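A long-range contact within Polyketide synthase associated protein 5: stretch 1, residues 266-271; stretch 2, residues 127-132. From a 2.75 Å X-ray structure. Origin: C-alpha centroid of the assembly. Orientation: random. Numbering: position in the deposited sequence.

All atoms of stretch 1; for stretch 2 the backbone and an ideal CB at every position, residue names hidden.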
# COMPACT_ATOMS: atom_id res chain seq x y z
N VAL A 266 -5.24 -8.91 0.61
CA VAL A 266 -6.59 -9.22 0.13
C VAL A 266 -7.55 -8.29 0.85
O VAL A 266 -7.79 -8.44 2.06
CB VAL A 266 -7.04 -10.69 0.40
CG1 VAL A 266 -8.50 -10.86 -0.05
CG2 VAL A 266 -6.16 -11.67 -0.37
N ASP A 267 -8.10 -7.33 0.11
CA ASP A 267 -9.03 -6.37 0.68
C ASP A 267 -10.34 -7.05 1.10
O ASP A 267 -11.18 -7.39 0.26
CB ASP A 267 -9.33 -5.24 -0.33
CG ASP A 267 -9.80 -3.95 0.35
OD1 ASP A 267 -10.18 -4.00 1.55
OD2 ASP A 267 -9.79 -2.89 -0.32
N LEU A 268 -10.50 -7.25 2.39
CA LEU A 268 -11.69 -7.87 2.91
C LEU A 268 -12.95 -7.01 2.69
O LEU A 268 -14.06 -7.42 3.03
CB LEU A 268 -11.50 -8.18 4.41
CG LEU A 268 -10.38 -9.20 4.67
CD1 LEU A 268 -10.32 -9.60 6.13
CD2 LEU A 268 -10.64 -10.43 3.81
N ARG A 269 -12.78 -5.82 2.14
CA ARG A 269 -13.93 -4.95 1.92
C ARG A 269 -14.94 -5.54 0.93
O ARG A 269 -16.14 -5.34 1.10
CB ARG A 269 -13.46 -3.58 1.41
CG ARG A 269 -12.79 -2.72 2.46
CD ARG A 269 -12.24 -1.42 1.84
NE ARG A 269 -11.67 -0.50 2.83
CZ ARG A 269 -10.49 -0.66 3.44
NH1 ARG A 269 -9.71 -1.70 3.16
NH2 ARG A 269 -10.08 0.23 4.34
N PHE A 270 -14.46 -6.26 -0.08
CA PHE A 270 -15.36 -6.88 -1.05
C PHE A 270 -15.59 -8.35 -0.76
O PHE A 270 -16.33 -9.03 -1.47
CB PHE A 270 -14.80 -6.74 -2.46
CG PHE A 270 -13.96 -5.52 -2.65
CD1 PHE A 270 -12.63 -5.50 -2.23
CD2 PHE A 270 -14.50 -4.37 -3.25
CE1 PHE A 270 -11.85 -4.37 -2.42
CE2 PHE A 270 -13.71 -3.23 -3.44
CZ PHE A 270 -12.39 -3.22 -3.03
N VAL A 271 -14.94 -8.84 0.29
CA VAL A 271 -15.06 -10.21 0.69
C VAL A 271 -16.14 -10.42 1.77
O VAL A 271 -17.14 -11.11 1.56
CB VAL A 271 -13.68 -10.72 1.20
CG1 VAL A 271 -13.84 -11.96 2.06
CG2 VAL A 271 -12.78 -11.03 0.00
N UNK A 127 -4.84 4.15 7.51
CA UNK A 127 -5.31 3.76 6.20
C UNK A 127 -4.37 2.81 5.51
O UNK A 127 -3.15 2.93 5.64
CB UNK A 127 -5.52 5.00 5.33
N UNK A 128 -4.94 1.85 4.81
CA UNK A 128 -4.13 0.94 4.05
C UNK A 128 -4.10 1.56 2.66
O UNK A 128 -4.61 2.67 2.44
CB UNK A 128 -4.67 -0.49 4.06
N UNK A 129 -3.52 0.85 1.70
CA UNK A 129 -3.43 1.39 0.36
C UNK A 129 -4.73 1.89 -0.22
O UNK A 129 -4.77 2.96 -0.81
CB UNK A 129 -2.85 0.32 -0.57
N UNK A 130 -5.79 1.10 -0.06
CA UNK A 130 -7.10 1.45 -0.61
C UNK A 130 -7.69 2.71 0.07
O UNK A 130 -8.08 3.67 -0.60
CB UNK A 130 -8.06 0.27 -0.45
N UNK A 131 -7.74 2.69 1.40
CA UNK A 131 -8.26 3.81 2.18
C UNK A 131 -7.50 5.09 1.80
O UNK A 131 -8.12 6.13 1.52
CB UNK A 131 -8.14 3.53 3.68
N UNK A 132 -6.17 5.01 1.76
CA UNK A 132 -5.37 6.17 1.41
C UNK A 132 -5.62 6.68 0.01
O UNK A 132 -5.80 7.87 -0.20
CB UNK A 132 -3.88 5.84 1.57

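At position 127 the CA-to-CB bond points sideways, and the ideal CB has no atom of stretch 1 within 5.5 Å. The extended backbone (phi/psi -177/142) excludes little, so the contact does not select a residue here. The deposited residue is Ala 127, which makes no contact with stretch 1.

Position 128 is more restrictive. Its CB points toward stretch 1 and lies 5.3 Å from Arg 269 NH1, a distance that a short side chain could span. The guanidinium offers positive charge and N-H donors, which favours an acidic or neutral polar acceptor. The local backbone adds a second criterion: phi/psi of -94/-173 immediately before helical values is typical of an N-cap, where Asp, Asn, Ser and Thr are common. Asp satisfies both demands, and the residue is Asp 128. With chi1 at 48° (p), its carboxylate serves two partners. Asp 128 OD1 caps the helix by accepting from the backbone N of position 131 at 3.1 Å, with an N-H...acceptor angle of 173°. Asp 128 OD2 lies at the guanidinium edge and forms a salt bridge with Arg 269 NH1 at 3.1 Å (157°); a weak bond from Arg 269 NH2 to Asp 128 OD2 spans 3.4 Å (139°). The arginine is also held from its own stretch, since Arg 269 NH1 donates to Asp 267 OD1 at 2.8 Å, so NH1 bridges two carboxylates.

Position 129 begins the helix (-51/-46), and its ideal CB would meet nothing of stretch 1 within 5.5 Å. Many residues would fit; the deposited one is Gly 129.

At position 130 the CB again points toward stretch 1, 3.6 Å from Asp 267 OD2 and 4.4 Å from Arg 269 NH1. Asp 267 OD2 offers an acceptor with negative charge and the Phe 270 ring, farther along, a flat surface, so a donor-bearing or aromatic side chain would suit, His, Asn, Gln, Trp or Tyr among them. His 130 is found, with chi1 at -174° (t). Its CD2 approaches Asp 267 OD2 to 3.0 Å, and Arg 269 CD packs at the ring edge, 3.4 Å from His 130 CD2. Beyond them, Phe 270 CZ comes within 4.0 Å of His 130 NE2; the ring planes meet obliquely at 37°, with centroids 5.8 Å apart.

At position 131 the CB points sideways, yet lies 3.9 Å from Arg 269 NH2. Several side chains would suit, small, polar or aromatic, since the bond runs sideways and the guanidinium, a donor group, is near the CB. His 131 contributes its CB, 3.9 Å from Arg 269 NH2, while its imidazole extends farther from that nitrogen.

Position 132 is out of reach, with room for a CB, so stretch 1 sets no preference and many residues would do. Gly 132 continues the helix, its N donating to Asp 128 O at 2.9 Å.

Stretch 2 127-132: ADGHHG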
# COMPACT_ATOMS: atom_id res chain seq x y z
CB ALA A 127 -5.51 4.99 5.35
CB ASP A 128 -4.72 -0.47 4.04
CG ASP A 128 -6.22 -0.51 3.70
OD1 ASP A 128 -6.65 0.11 2.69
OD2 ASP A 128 -6.96 -1.20 4.45
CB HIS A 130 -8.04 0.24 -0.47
CG HIS A 130 -9.38 0.42 -1.12
ND1 HIS A 130 -9.55 1.11 -2.30
CD2 HIS A 130 -10.61 -0.01 -0.76
CE1 HIS A 130 -10.83 1.10 -2.64
NE2 HIS A 130 -11.49 0.43 -1.72
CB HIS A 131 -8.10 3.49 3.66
CG HIS A 131 -8.73 4.49 4.58
ND1 HIS A 131 -8.83 5.83 4.27
CD2 HIS A 131 -9.23 4.36 5.83
CE1 HIS A 131 -9.36 6.48 5.29
NE2 HIS A 131 -9.61 5.61 6.25
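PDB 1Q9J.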